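Local coordinates for PmbA-related protein (Thermotoga maritima, PDB 1VL4) that is of unknown function but may act as a metallopeptidase, like other proteins of the PmbA/TldD kind, at residues Phe43-Leu47 / Lys131-Lys136; Thr118-Glu124 / Ser175-Gly180; Met347-Lys353 / Leu421-Val426. Residues are numbered along the deposited sequence.

Contact 1. Residues Phe43-Leu47 / Lys131-Lys136; sequences FSLRL and KMDMAK
A helix laid on one face of an antiparallel sheet packs by letting alternate strand residues meet the side of the helix turned to them, and strand 43-47 against helix 131-136 follows that rule. The strand is extended throughout; its axis and that of the helical segment come within 9.4 Å and cross at -34°, their N-to-C directions running the same way. L45 lies nearest M132 (CA-CA 7.8 Å) and L47 nearest A135 (CA-CA 7.5 Å). F43, L45 and L47 direct their CA-to-CB bonds toward the helix, S44 and R46 away from it. A135, with a mere methyl group, leaves the hollow that the strand's leucines fill. L45, with both chi angles near p, puts CD1 3.5 Å from A135 CB, while its CD2 sits 4.0 Å from M132 CG. L47 (chi1 m, chi2 t) brings CD1 to 4.1 Å from A135 CB and 3.8 Å from A135 O, beside the flank of K136. At the other end F43 (chi1 t) meets the extended aliphatic chain of K131, CD1 to CD 3.7 Å, while K131 NZ goes on to a salt bridge with D158. Strand 32-48 is bonded between strands 51-69 and 148-167, with Y156 of the latter touching F43, L45 and K131; N94 and V97 of the second subunit pack on F43 and M132, respectively.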
ATOM      1  N   PHE A  43      12.865  -5.964 -12.958  1.00  9.90           N
ATOM      2  CA  PHE A  43      12.285  -7.108 -13.500  1.00 10.50           C
ATOM      3  C   PHE A  43      11.910  -8.014 -12.352  1.00 12.65           C
ATOM      4  O   PHE A  43      12.722  -8.292 -11.494  1.00 13.63           O
ATOM      5  CB  PHE A  43      13.251  -7.803 -14.442  1.00 11.74           C
ATOM      6  CG  PHE A  43      12.659  -9.004 -15.083  1.00 13.86           C
ATOM      7  CD1 PHE A  43      12.657 -10.236 -14.418  1.00 14.27           C
ATOM      8  CD2 PHE A  43      12.044  -8.925 -16.312  1.00 15.88           C
ATOM      9  CE1 PHE A  43      12.098 -11.326 -14.968  1.00 13.01           C
ATOM     10  CE2 PHE A  43      11.460 -10.077 -16.885  1.00 13.02           C
ATOM     11  CZ  PHE A  43      11.481 -11.266 -16.187  1.00 17.34           C
ATOM     12  N   SER A  44      10.672  -8.477 -12.338  1.00 10.32           N
ATOM     13  CA  SER A  44      10.262  -9.427 -11.329  1.00 11.80           C
ATOM     14  C   SER A  44       9.400 -10.500 -11.919  1.00  9.19           C
ATOM     15  O   SER A  44       8.746 -10.281 -12.923  1.00  8.80           O
ATOM     16  CB  SER A  44       9.442  -8.704 -10.267  1.00 16.66           C
ATOM     17  OG  SER A  44       8.209  -8.282 -10.798  1.00 18.63           O
ATOM     18  N   LEU A  45       9.408 -11.660 -11.287  1.00 11.17           N
ATOM     19  CA  LEU A  45       8.540 -12.715 -11.605  1.00 12.72           C
ATOM     20  C   LEU A  45       8.125 -13.579 -10.399  1.00 10.97           C
ATOM     21  O   LEU A  45       8.885 -13.748  -9.412  1.00 12.71           O
ATOM     22  CB  LEU A  45       9.102 -13.561 -12.723  1.00 20.05           C
ATOM     23  CG  LEU A  45      10.306 -14.417 -12.468  1.00 22.60           C
ATOM     24  CD1 LEU A  45       9.873 -15.730 -11.786  1.00 33.64           C
ATOM     25  CD2 LEU A  45      10.979 -14.710 -13.808  1.00 29.29           C
ATOM     26  N   ARG A  46       6.898 -14.092 -10.502  1.00  8.28           N
ATOM     27  CA  ARG A  46       6.309 -14.954  -9.454  1.00 13.08           C
ATOM     28  C   ARG A  46       5.731 -16.189 -10.050  1.00 13.13           C
ATOM     29  O   ARG A  46       4.984 -16.116 -11.031  1.00 12.23           O
ATOM     30  CB  ARG A  46       5.242 -14.171  -8.718  1.00 15.50           C
ATOM     31  CG  ARG A  46       4.545 -14.910  -7.597  1.00 24.43           C
ATOM     32  CD  ARG A  46       3.459 -14.017  -6.966  1.00 34.41           C
ATOM     33  NE  ARG A  46       2.121 -14.291  -7.515  1.00 50.72           N
ATOM     34  CZ  ARG A  46       1.103 -13.425  -7.519  1.00 55.42           C
ATOM     35  NH1 ARG A  46       1.245 -12.187  -7.038  1.00 64.33           N
ATOM     36  NH2 ARG A  46      -0.064 -13.787  -8.028  1.00 53.77           N
ATOM     37  N   LEU A  47       6.129 -17.328  -9.491  1.00 13.45           N
ATOM     38  CA  LEU A  47       5.518 -18.608  -9.757  1.00 12.33           C
ATOM     39  C   LEU A  47       4.539 -18.916  -8.621  1.00 11.37           C
ATOM     40  O   LEU A  47       4.841 -18.723  -7.445  1.00 10.57           O
ATOM     41  CB  LEU A  47       6.577 -19.714  -9.800  1.00 13.21           C
ATOM     42  CG  LEU A  47       7.837 -19.445 -10.617  1.00 16.20           C
ATOM     43  CD1 LEU A  47       8.629 -20.747 -10.653  1.00 18.32           C
ATOM     44  CD2 LEU A  47       7.491 -18.978 -12.039  1.00 23.06           C
ATOM     45  N   LYS A 131      16.812 -15.870 -15.717  1.00  7.43           N
ATOM     46  CA  LYS A 131      16.046 -15.461 -14.535  1.00 10.18           C
ATOM     47  C   LYS A 131      14.936 -16.456 -14.274  1.00 10.58           C
ATOM     48  O   LYS A 131      14.787 -16.896 -13.138  1.00 10.50           O
ATOM     49  CB  LYS A 131      15.479 -14.042 -14.714  1.00  9.98           C
ATOM     50  CG  LYS A 131      16.557 -13.017 -14.956  1.00 14.49           C
ATOM     51  CD  LYS A 131      16.008 -11.630 -15.164  1.00 18.13           C
ATOM     52  CE  LYS A 131      17.016 -10.670 -15.772  1.00 21.07           C
ATOM     53  NZ  LYS A 131      16.762  -9.190 -15.436  1.00 18.61           N
ATOM     54  N   MET A 132      14.215 -16.889 -15.337  1.00  8.59           N
ATOM     55  CA  MET A 132      13.163 -17.841 -15.174  1.00 13.49           C
ATOM     56  C   MET A 132      13.731 -19.122 -14.626  1.00 12.73           C
ATOM     57  O   MET A 132      13.117 -19.747 -13.755  1.00 11.59           O
ATOM     58  CB  MET A 132      12.453 -18.140 -16.506  1.00 14.62           C
ATOM     59  CG  MET A 132      11.650 -16.993 -17.032  1.00 21.15           C
ATOM     60  SD  MET A 132      11.269 -17.233 -18.808  1.00 29.78           S
ATOM     61  CE  MET A 132      10.503 -18.856 -18.767  1.00 32.35           C
ATOM     62  N   ASP A 133      14.889 -19.526 -15.142  1.00 14.86           N
ATOM     63  CA  ASP A 133      15.486 -20.819 -14.758  1.00 14.05           C
ATOM     64  C   ASP A 133      15.903 -20.810 -13.269  1.00 11.99           C
ATOM     65  O   ASP A 133      15.731 -21.815 -12.580  1.00 12.20           O
ATOM     66  CB  ASP A 133      16.661 -21.201 -15.675  1.00 14.69           C
ATOM     67  CG  ASP A 133      16.210 -21.713 -17.069  1.00 20.93           C
ATOM     68  OD1 ASP A 133      15.042 -22.121 -17.261  1.00 27.43           O
ATOM     69  OD2 ASP A 133      17.040 -21.713 -18.003  1.00 31.80           O
ATOM     70  N   MET A 134      16.376 -19.676 -12.767  1.00 14.29           N
ATOM     71  CA  MET A 134      16.595 -19.514 -11.327  1.00 15.04           C
ATOM     72  C   MET A 134      15.338 -19.771 -10.449  1.00 14.81           C
ATOM     73  O   MET A 134      15.403 -20.471  -9.428  1.00 10.52           O
ATOM     74  CB  MET A 134      17.183 -18.136 -11.004  1.00 15.54           C
ATOM     75  CG  MET A 134      18.593 -17.976 -11.517  1.00 16.72           C
ATOM     76  SD  MET A 134      19.348 -16.328 -11.190  1.00 21.45           S
ATOM     77  CE  MET A 134      19.755 -16.563  -9.525  1.00 18.47           C
ATOM     78  N   ALA A 135      14.225 -19.154 -10.827  1.00 14.79           N
ATOM     79  CA  ALA A 135      12.954 -19.335 -10.133  1.00 13.53           C
ATOM     80  C   ALA A 135      12.461 -20.781 -10.217  1.00 11.72           C
ATOM     81  O   ALA A 135      12.090 -21.364  -9.195  1.00 10.90           O
ATOM     82  CB  ALA A 135      11.932 -18.353 -10.688  1.00 16.42           C
ATOM     83  N   LYS A 136      12.468 -21.373 -11.412  1.00 12.29           N
ATOM     84  CA  LYS A 136      12.119 -22.784 -11.596  1.00 12.44           C
ATOM     85  C   LYS A 136      13.000 -23.764 -10.821  1.00 11.06           C
ATOM     86  O   LYS A 136      12.528 -24.788 -10.320  1.00 11.71           O
ATOM     87  CB  LYS A 136      12.107 -23.168 -13.090  1.00 14.83           C
ATOM     88  CG  LYS A 136      11.151 -22.372 -13.950  1.00 18.32           C
ATOM     89  CD  LYS A 136      11.257 -22.777 -15.412  1.00 21.39           C
ATOM     90  CE  LYS A 136      10.079 -22.257 -16.253  1.00 29.49           C
ATOM     91  NZ  LYS A 136      10.430 -22.144 -17.713  1.00 32.26           N
TER

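Contact 2. Residues Thr118-Glu124 / Ser175-Gly180; sequences TYVGRFE and SQMDGG
An aspartate side chain can organise a turn by accepting hydrogen bonds from successive backbone NH groups, and D178, on strand 172-188 of the large antiparallel sheet, does so for the irregular loop 118-124. The loop runs alongside the strand in roughly the same direction, Y119 nearest M177 (CA-CA 4.3 Å) and F123 nearest G179 (CA-CA 7.0 Å). D178 N donates to T118 O (2.9 Å), and T118 OG1 (chi1 p) donates to Q176 O at 2.6 Å. D178, also chi1 p, sends its carboxylate into the turn: OD1 receives V120 N (2.7 Å) and OD2 receives G121 N (2.8 Å). G121 has positive phi (91/4), and a CB there would jam against the preceding carbonyl. Two waters extend the reach of D178 OD2: one, 2.9 Å from it, accepts from F123 N; the other, 2.7 Å from it, accepts from E124 N and also donates to E124 OE1. A third water joins T118 OG1 to S175 OG. R122 turns its end outward to a salt bridge with E206. Beyond the turn, 122-124 adopt helical angles, leading toward helix 128-143. Here F123 (chi1 m) lies on two glycines; a CB on G180 would clash with F123 CZ, whereas G180 CA makes a CH-pi contact 4.2 Å from the F123 ring centroid.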
ATOM      1  N   THR A 118      27.980  -0.330  -4.868  1.00 10.05           N
ATOM      2  CA  THR A 118      26.555  -0.572  -4.817  1.00 11.25           C
ATOM      3  C   THR A 118      26.045  -0.983  -6.195  1.00 11.46           C
ATOM      4  O   THR A 118      24.958  -1.489  -6.295  1.00 10.66           O
ATOM      5  CB  THR A 118      25.792   0.686  -4.327  1.00 12.57           C
ATOM      6  OG1 THR A 118      26.207   1.846  -5.084  1.00 10.81           O
ATOM      7  CG2 THR A 118      26.105   0.944  -2.860  1.00 16.65           C
ATOM      8  N   TYR A 119      26.859  -0.809  -7.231  1.00 11.67           N
ATOM      9  CA  TYR A 119      26.422  -1.170  -8.578  1.00 11.60           C
ATOM     10  C   TYR A 119      27.433  -2.115  -9.130  1.00 16.01           C
ATOM     11  O   TYR A 119      28.567  -1.734  -9.342  1.00 13.31           O
ATOM     12  CB  TYR A 119      26.326   0.072  -9.451  1.00 14.93           C
ATOM     13  CG  TYR A 119      26.002  -0.277 -10.867  1.00 13.50           C
ATOM     14  CD1 TYR A 119      24.720  -0.768 -11.200  1.00 13.68           C
ATOM     15  CD2 TYR A 119      26.977  -0.266 -11.849  1.00 19.82           C
ATOM     16  CE1 TYR A 119      24.428  -1.137 -12.516  1.00 14.92           C
ATOM     17  CE2 TYR A 119      26.685  -0.651 -13.155  1.00 23.10           C
ATOM     18  CZ  TYR A 119      25.412  -1.092 -13.478  1.00 19.63           C
ATOM     19  OH  TYR A 119      25.121  -1.474 -14.796  1.00 21.43           O
ATOM     20  N   VAL A 120      27.023  -3.339  -9.386  1.00 14.07           N
ATOM     21  CA  VAL A 120      27.928  -4.327  -9.988  1.00 18.36           C
ATOM     22  C   VAL A 120      27.687  -4.544 -11.464  1.00 16.77           C
ATOM     23  O   VAL A 120      28.635  -4.712 -12.171  1.00 16.96           O
ATOM     24  CB  VAL A 120      27.907  -5.634  -9.173  1.00 18.00           C
ATOM     25  CG1 VAL A 120      28.791  -6.702  -9.796  1.00 28.62           C
ATOM     26  CG2 VAL A 120      28.394  -5.326  -7.739  1.00 24.75           C
ATOM     27  N   GLY A 121      26.446  -4.545 -11.935  1.00 16.73           N
ATOM     28  CA  GLY A 121      26.178  -4.694 -13.363  1.00 16.67           C
ATOM     29  C   GLY A 121      25.964  -6.111 -13.865  1.00 19.23           C
ATOM     30  O   GLY A 121      25.804  -6.325 -15.042  1.00 21.44           O
ATOM     31  N   ARG A 122      25.948  -7.096 -12.992  1.00 17.87           N
ATOM     32  CA  ARG A 122      25.790  -8.459 -13.455  1.00 17.92           C
ATOM     33  C   ARG A 122      24.328  -8.918 -13.608  1.00 17.33           C
ATOM     34  O   ARG A 122      24.053  -9.726 -14.473  1.00 12.36           O
ATOM     35  CB  ARG A 122      26.595  -9.405 -12.581  1.00 18.55           C
ATOM     36  CG  ARG A 122      28.118  -9.113 -12.666  1.00 28.68           C
ATOM     37  CD  ARG A 122      28.955 -10.182 -12.045  1.00 28.69           C
ATOM     38  NE  ARG A 122      28.694 -11.471 -12.663  1.00 38.98           N
ATOM     39  CZ  ARG A 122      29.209 -11.877 -13.823  1.00 50.64           C
ATOM     40  NH1 ARG A 122      30.021 -11.084 -14.528  1.00 52.33           N
ATOM     41  NH2 ARG A 122      28.900 -13.090 -14.296  1.00 47.02           N
ATOM     42  N   PHE A 123      23.396  -8.403 -12.807  1.00 13.99           N
ATOM     43  CA  PHE A 123      21.977  -8.814 -12.974  1.00 14.26           C
ATOM     44  C   PHE A 123      21.494  -8.430 -14.380  1.00 13.82           C
ATOM     45  O   PHE A 123      20.788  -9.193 -15.033  1.00 13.44           O
ATOM     46  CB  PHE A 123      21.058  -8.210 -11.860  1.00 11.35           C
ATOM     47  CG  PHE A 123      20.993  -9.045 -10.624  1.00 11.91           C
ATOM     48  CD1 PHE A 123      20.273 -10.237 -10.628  1.00 11.72           C
ATOM     49  CD2 PHE A 123      21.692  -8.667  -9.459  1.00 14.35           C
ATOM     50  CE1 PHE A 123      20.237 -11.051  -9.507  1.00 14.12           C
ATOM     51  CE2 PHE A 123      21.652  -9.458  -8.346  1.00 12.74           C
ATOM     52  CZ  PHE A 123      20.933 -10.644  -8.338  1.00  6.12           C
ATOM     53  N   GLU A 124      21.915  -7.244 -14.838  1.00 17.35           N
ATOM     54  CA  GLU A 124      21.579  -6.675 -16.158  1.00 19.20           C
ATOM     55  C   GLU A 124      21.989  -7.518 -17.336  1.00 16.97           C
ATOM     56  O   GLU A 124      21.376  -7.439 -18.393  1.00 19.51           O
ATOM     57  CB  GLU A 124      22.299  -5.338 -16.367  1.00 22.03           C
ATOM     58  CG  GLU A 124      21.573  -4.175 -15.803  1.00 34.35           C
ATOM     59  CD  GLU A 124      22.463  -2.949 -15.763  1.00 47.79           C
ATOM     60  OE1 GLU A 124      23.357  -2.886 -14.885  1.00 42.62           O
ATOM     61  OE2 GLU A 124      22.271  -2.063 -16.633  1.00 43.77           O
ATOM     62  N   SER A 175      24.523   8.426  -7.607  1.00 12.94           N
ATOM     63  CA  SER A 175      24.887   7.056  -7.211  1.00 13.97           C
ATOM     64  C   SER A 175      24.041   6.061  -8.001  1.00 12.94           C
ATOM     65  O   SER A 175      22.931   6.371  -8.409  1.00 15.42           O
ATOM     66  CB  SER A 175      24.613   6.912  -5.710  1.00 20.99           C
ATOM     67  OG  SER A 175      24.773   5.588  -5.243  1.00 25.76           O
ATOM     68  N   GLN A 176      24.581   4.887  -8.295  1.00 10.11           N
ATOM     69  CA  GLN A 176      23.795   3.858  -8.897  1.00 10.55           C
ATOM     70  C   GLN A 176      23.933   2.657  -8.036  1.00 11.87           C
ATOM     71  O   GLN A 176      24.969   2.487  -7.331  1.00 11.65           O
ATOM     72  CB  GLN A 176      24.268   3.455 -10.283  1.00 13.05           C
ATOM     73  CG  GLN A 176      24.301   4.447 -11.306  1.00 29.10           C
ATOM     74  CD  GLN A 176      24.590   3.762 -12.604  1.00 41.41           C
ATOM     75  OE1 GLN A 176      23.722   3.105 -13.181  1.00 44.03           O
ATOM     76  NE2 GLN A 176      25.838   3.825 -13.016  1.00 39.56           N
ATOM     77  N   MET A 177      22.847   1.883  -7.940  0.50 11.06           N
ATOM     78  CA  MET A 177      22.772   0.662  -7.100  0.50 14.19           C
ATOM     79  C   MET A 177      22.046  -0.413  -7.906  0.50 13.90           C
ATOM     80  O   MET A 177      21.063  -0.116  -8.601  0.50 10.33           O
ATOM     81  CB  MET A 177      22.031   0.888  -5.733  0.65 13.95           C
ATOM     82  CG  MET A 177      20.525   0.875  -5.777  0.65 21.31           C
ATOM     83  SD  MET A 177      19.784  -0.645  -6.457  0.65 22.48           S
ATOM     84  CE  MET A 177      20.072  -1.863  -5.097  0.65 11.01           C
ATOM     85  N   ASP A 178      22.491  -1.659  -7.773  1.00 11.95           N
ATOM     86  CA  ASP A 178      21.759  -2.773  -8.309  1.00 11.66           C
ATOM     87  C   ASP A 178      21.680  -3.934  -7.303  1.00 14.17           C
ATOM     88  O   ASP A 178      22.290  -3.879  -6.220  1.00 10.41           O
ATOM     89  CB  ASP A 178      22.267  -3.189  -9.694  1.00 13.44           C
ATOM     90  CG  ASP A 178      23.627  -3.844  -9.692  1.00 15.73           C
ATOM     91  OD1 ASP A 178      24.408  -3.787  -8.724  1.00 12.14           O
ATOM     92  OD2 ASP A 178      23.918  -4.395 -10.740  1.00 14.52           O
ATOM     93  N   GLY A 179      20.835  -4.919  -7.607  1.00 10.83           N
ATOM     94  CA  GLY A 179      20.678  -6.042  -6.713  1.00 12.12           C
ATOM     95  C   GLY A 179      19.466  -6.827  -7.072  1.00 10.73           C
ATOM     96  O   GLY A 179      18.776  -6.521  -8.031  1.00  9.98           O
ATOM     97  N   GLY A 180      19.259  -7.886  -6.315  1.00 10.99           N
ATOM     98  CA  GLY A 180      18.175  -8.833  -6.565  1.00 11.47           C
ATOM     99  C   GLY A 180      17.908  -9.673  -5.343  1.00 11.13           C
ATOM    100  O   GLY A 180      18.655  -9.618  -4.355  1.00 10.38           O
TER
HETATM  101  O   HOH W   1      27.486   4.372  -4.870  1.00  7.62           O
HETATM  102  O   HOH W   2      24.631  -7.156 -10.298  1.00  7.71           O
HETATM  103  O   HOH W   3      22.606  -4.889 -13.061  1.00 19.03           O

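Contact 3. Residues Met347-Lys353 / Leu421-Val426; sequences MLMPGEK and LVGNDV
V422 forms the apolar centre of a junction where two strands, 345-348 and 419-422, run out into loops that pack together, joining the six-stranded mixed sheet that contains the first to the seven-stranded mixed sheet that contains the second. Its chi1 is t, and CG1 lies 4.0 Å from L348 CD2, 3.3 Å from M349 O and 3.8 Å from P350 CA; P435 touches both L348 and V422. The end-to-end directions of the two segments (CA 347 to 353, CA 421 to 426) lie 118° apart, with P350 nearest N424 (CA-CA 4.8 Å), G351 nearest V422 (4.9 Å) and K353 nearest G423 (4.7 Å). A second apolar patch is built around V426 (chi1 t): its CG2 meets P350 CB at 3.7 Å, and its CG1 meets CE of the fully extended M347 at 4.2 Å. Beside the V422 cluster, toward K353, the backbones come close. G351 CA approaches V422 O to 3.3 Å, and a CB on G351 would clash with that oxygen; on G423 one would run into D425 OD1. Farther out, K353 (chi1 and chi2 m) passes L421, with NZ 4.3 Å from L421 CD2 and a long, weak ion pair to E361. The polar edge is backbone: G351 N donates a weak, bent hydrogen bond to G423 O (3.0 Å), and N424 N donates another weak one to K353 O, 2.9 Å away at an N-H...O angle of 126°.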
ATOM      1  N   MET A 347      21.953  -2.474  11.935  1.00 11.78           N
ATOM      2  CA  MET A 347      22.608  -3.719  12.262  1.00 11.10           C
ATOM      3  C   MET A 347      22.780  -3.943  13.753  1.00 10.00           C
ATOM      4  O   MET A 347      23.444  -3.170  14.426  1.00 11.25           O
ATOM      5  CB  MET A 347      23.982  -3.782  11.596  1.00  9.79           C
ATOM      6  CG  MET A 347      24.734  -5.062  11.869  1.00 13.69           C
ATOM      7  SD  MET A 347      26.140  -5.240  10.813  1.00 20.00           S
ATOM      8  CE  MET A 347      26.797  -6.808  11.327  1.00 28.73           C
ATOM      9  N   LEU A 348      22.289  -5.076  14.225  1.00  9.24           N
ATOM     10  CA  LEU A 348      22.649  -5.569  15.555  1.00 12.85           C
ATOM     11  C   LEU A 348      23.960  -6.317  15.434  1.00 14.07           C
ATOM     12  O   LEU A 348      24.084  -7.248  14.635  1.00 15.68           O
ATOM     13  CB  LEU A 348      21.564  -6.501  16.131  1.00 15.89           C
ATOM     14  CG  LEU A 348      21.979  -7.167  17.467  1.00 17.71           C
ATOM     15  CD1 LEU A 348      21.815  -6.150  18.510  1.00 21.45           C
ATOM     16  CD2 LEU A 348      21.141  -8.345  17.812  1.00 24.01           C
ATOM     17  N   MET A 349      24.941  -5.896  16.227  1.00 11.01           N
ATOM     18  CA  MET A 349      26.264  -6.374  16.102  1.00 12.48           C
ATOM     19  C   MET A 349      26.358  -7.782  16.692  1.00 13.77           C
ATOM     20  O   MET A 349      25.886  -7.999  17.803  1.00 13.62           O
ATOM     21  CB  MET A 349      27.209  -5.413  16.796  1.00 11.09           C
ATOM     22  CG  MET A 349      27.235  -3.988  16.220  1.00 17.63           C
ATOM     23  SD  MET A 349      27.468  -3.839  14.416  1.00 18.43           S
ATOM     24  CE  MET A 349      29.105  -4.327  14.226  1.00 17.98           C
ATOM     25  N   PRO A 350      26.991  -8.736  15.968  1.00 11.08           N
ATOM     26  CA  PRO A 350      27.071 -10.107  16.468  1.00 14.25           C
ATOM     27  C   PRO A 350      28.030 -10.267  17.622  1.00 15.37           C
ATOM     28  O   PRO A 350      28.981  -9.484  17.744  1.00 15.96           O
ATOM     29  CB  PRO A 350      27.601 -10.912  15.250  1.00 13.38           C
ATOM     30  CG  PRO A 350      28.443  -9.965  14.527  1.00 18.22           C
ATOM     31  CD  PRO A 350      27.700  -8.614  14.684  1.00 16.57           C
ATOM     32  N   GLY A 351      27.783 -11.285  18.438  1.00 14.13           N
ATOM     33  CA  GLY A 351      28.749 -11.771  19.381  1.00 17.12           C
ATOM     34  C   GLY A 351      29.396 -13.006  18.798  1.00 18.92           C
ATOM     35  O   GLY A 351      29.487 -13.130  17.592  1.00 16.42           O
ATOM     36  N   GLU A 352      29.784 -13.943  19.658  1.00 19.45           N
ATOM     37  CA  GLU A 352      30.679 -15.035  19.248  1.00 24.04           C
ATOM     38  C   GLU A 352      30.028 -16.411  19.196  1.00 23.53           C
ATOM     39  O   GLU A 352      30.652 -17.368  18.737  1.00 25.91           O
ATOM     40  CB  GLU A 352      31.914 -15.054  20.162  1.00 26.06           C
ATOM     41  CG  GLU A 352      32.679 -13.729  20.119  1.00 28.87           C
ATOM     42  CD  GLU A 352      33.911 -13.683  21.020  1.00 36.41           C
ATOM     43  OE1 GLU A 352      33.930 -14.351  22.084  1.00 51.08           O
ATOM     44  OE2 GLU A 352      34.865 -12.954  20.650  1.00 54.77           O
ATOM     45  N   LYS A 353      28.788 -16.540  19.652  1.00 20.83           N
ATOM     46  CA  LYS A 353      28.174 -17.868  19.723  1.00 19.11           C
ATOM     47  C   LYS A 353      27.423 -18.226  18.433  1.00 18.40           C
ATOM     48  O   LYS A 353      26.706 -17.419  17.859  1.00 16.66           O
ATOM     49  CB  LYS A 353      27.217 -17.943  20.907  1.00 18.38           C
ATOM     50  CG  LYS A 353      27.839 -17.750  22.316  1.00 27.39           C
ATOM     51  CD  LYS A 353      28.810 -18.814  22.651  1.00 32.57           C
ATOM     52  CE  LYS A 353      29.036 -18.961  24.185  1.00 42.10           C
ATOM     53  NZ  LYS A 353      29.350 -17.673  24.850  1.00 38.64           N
ATOM     54  N   LEU A 421      22.632 -12.760  25.338  1.00 12.11           N
ATOM     55  CA  LEU A 421      23.653 -13.286  24.435  1.00 11.73           C
ATOM     56  C   LEU A 421      23.257 -13.118  22.993  1.00 11.80           C
ATOM     57  O   LEU A 421      22.094 -13.335  22.633  1.00 11.16           O
ATOM     58  CB  LEU A 421      23.856 -14.777  24.660  1.00 14.58           C
ATOM     59  CG  LEU A 421      24.705 -15.306  25.809  1.00 20.30           C
ATOM     60  CD1 LEU A 421      24.549 -16.837  25.827  1.00 25.68           C
ATOM     61  CD2 LEU A 421      26.179 -14.870  25.685  1.00 20.57           C
ATOM     62  N   VAL A 422      24.254 -12.778  22.168  1.00 11.67           N
ATOM     63  CA  VAL A 422      24.084 -12.448  20.754  1.00 13.06           C
ATOM     64  C   VAL A 422      24.931 -13.416  19.925  1.00 11.79           C
ATOM     65  O   VAL A 422      26.094 -13.634  20.213  1.00 13.84           O
ATOM     66  CB  VAL A 422      24.488 -10.981  20.484  1.00 11.11           C
ATOM     67  CG1 VAL A 422      24.253 -10.569  19.046  1.00 12.16           C
ATOM     68  CG2 VAL A 422      23.714 -10.030  21.454  1.00 10.51           C
ATOM     69  N   GLY A 423      24.329 -13.939  18.873  1.00  9.92           N
ATOM     70  CA  GLY A 423      24.969 -14.913  17.975  1.00 12.51           C
ATOM     71  C   GLY A 423      25.855 -14.290  16.925  1.00 10.68           C
ATOM     72  O   GLY A 423      25.980 -13.063  16.818  1.00  9.94           O
ATOM     73  N   ASN A 424      26.409 -15.153  16.086  1.00 13.89           N
ATOM     74  CA  ASN A 424      27.313 -14.727  15.043  1.00 15.61           C
ATOM     75  C   ASN A 424      26.717 -15.106  13.673  1.00 16.28           C
ATOM     76  O   ASN A 424      27.392 -15.058  12.662  1.00 17.81           O
ATOM     77  CB  ASN A 424      28.724 -15.307  15.293  1.00 12.78           C
ATOM     78  CG  ASN A 424      28.772 -16.814  15.098  1.00 20.29           C
ATOM     79  OD1 ASN A 424      27.807 -17.422  14.669  1.00 17.77           O
ATOM     80  ND2 ASN A 424      29.898 -17.417  15.423  1.00 28.20           N
ATOM     81  N   ASP A 425      25.442 -15.484  13.650  1.00 17.40           N
ATOM     82  CA  ASP A 425      24.754 -15.924  12.437  1.00 16.65           C
ATOM     83  C   ASP A 425      23.994 -14.744  11.869  1.00 16.14           C
ATOM     84  O   ASP A 425      22.778 -14.723  11.849  1.00 15.21           O
ATOM     85  CB  ASP A 425      23.805 -17.115  12.689  1.00 18.56           C
ATOM     86  CG  ASP A 425      22.785 -16.847  13.795  1.00 19.79           C
ATOM     87  OD1 ASP A 425      23.080 -16.014  14.674  1.00 13.79           O
ATOM     88  OD2 ASP A 425      21.708 -17.483  13.791  1.00 16.01           O
ATOM     89  N   VAL A 426      24.755 -13.778  11.371  1.00 14.89           N
ATOM     90  CA  VAL A 426      24.210 -12.539  10.833  1.00 15.09           C
ATOM     91  C   VAL A 426      23.518 -12.775   9.489  1.00 16.74           C
ATOM     92  O   VAL A 426      24.032 -13.496   8.634  1.00 16.59           O
ATOM     93  CB  VAL A 426      25.338 -11.516  10.648  1.00 16.31           C
ATOM     94  CG1 VAL A 426      24.804 -10.254   9.921  1.00 21.81           C
ATOM     95  CG2 VAL A 426      25.941 -11.176  12.000  1.00 21.07           C
TER

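Overall arrangement
Contacts 1 and 2 belong to one unit and contact 3 to another. The first two have centres 18 Å apart and share the six-stranded antiparallel sheet through strands 32-48 and 172-188, which flank strand 148-167. Their segments alternate along the chain, and the loop at 118-124 leads into the helix that carries 131-136, where K131 NZ approaches F123 O to 4.0 Å. Loop and helix are thereby fixed to one sheet at successive points. Contact 3 follows later in the chain, in the C-terminal part of the protein, where it joins two mixed beta-sheets; its centre is 33 Å from that of contact 1 and 28 Å from that of contact 2, with nearest atoms about 19 and 15 Å away.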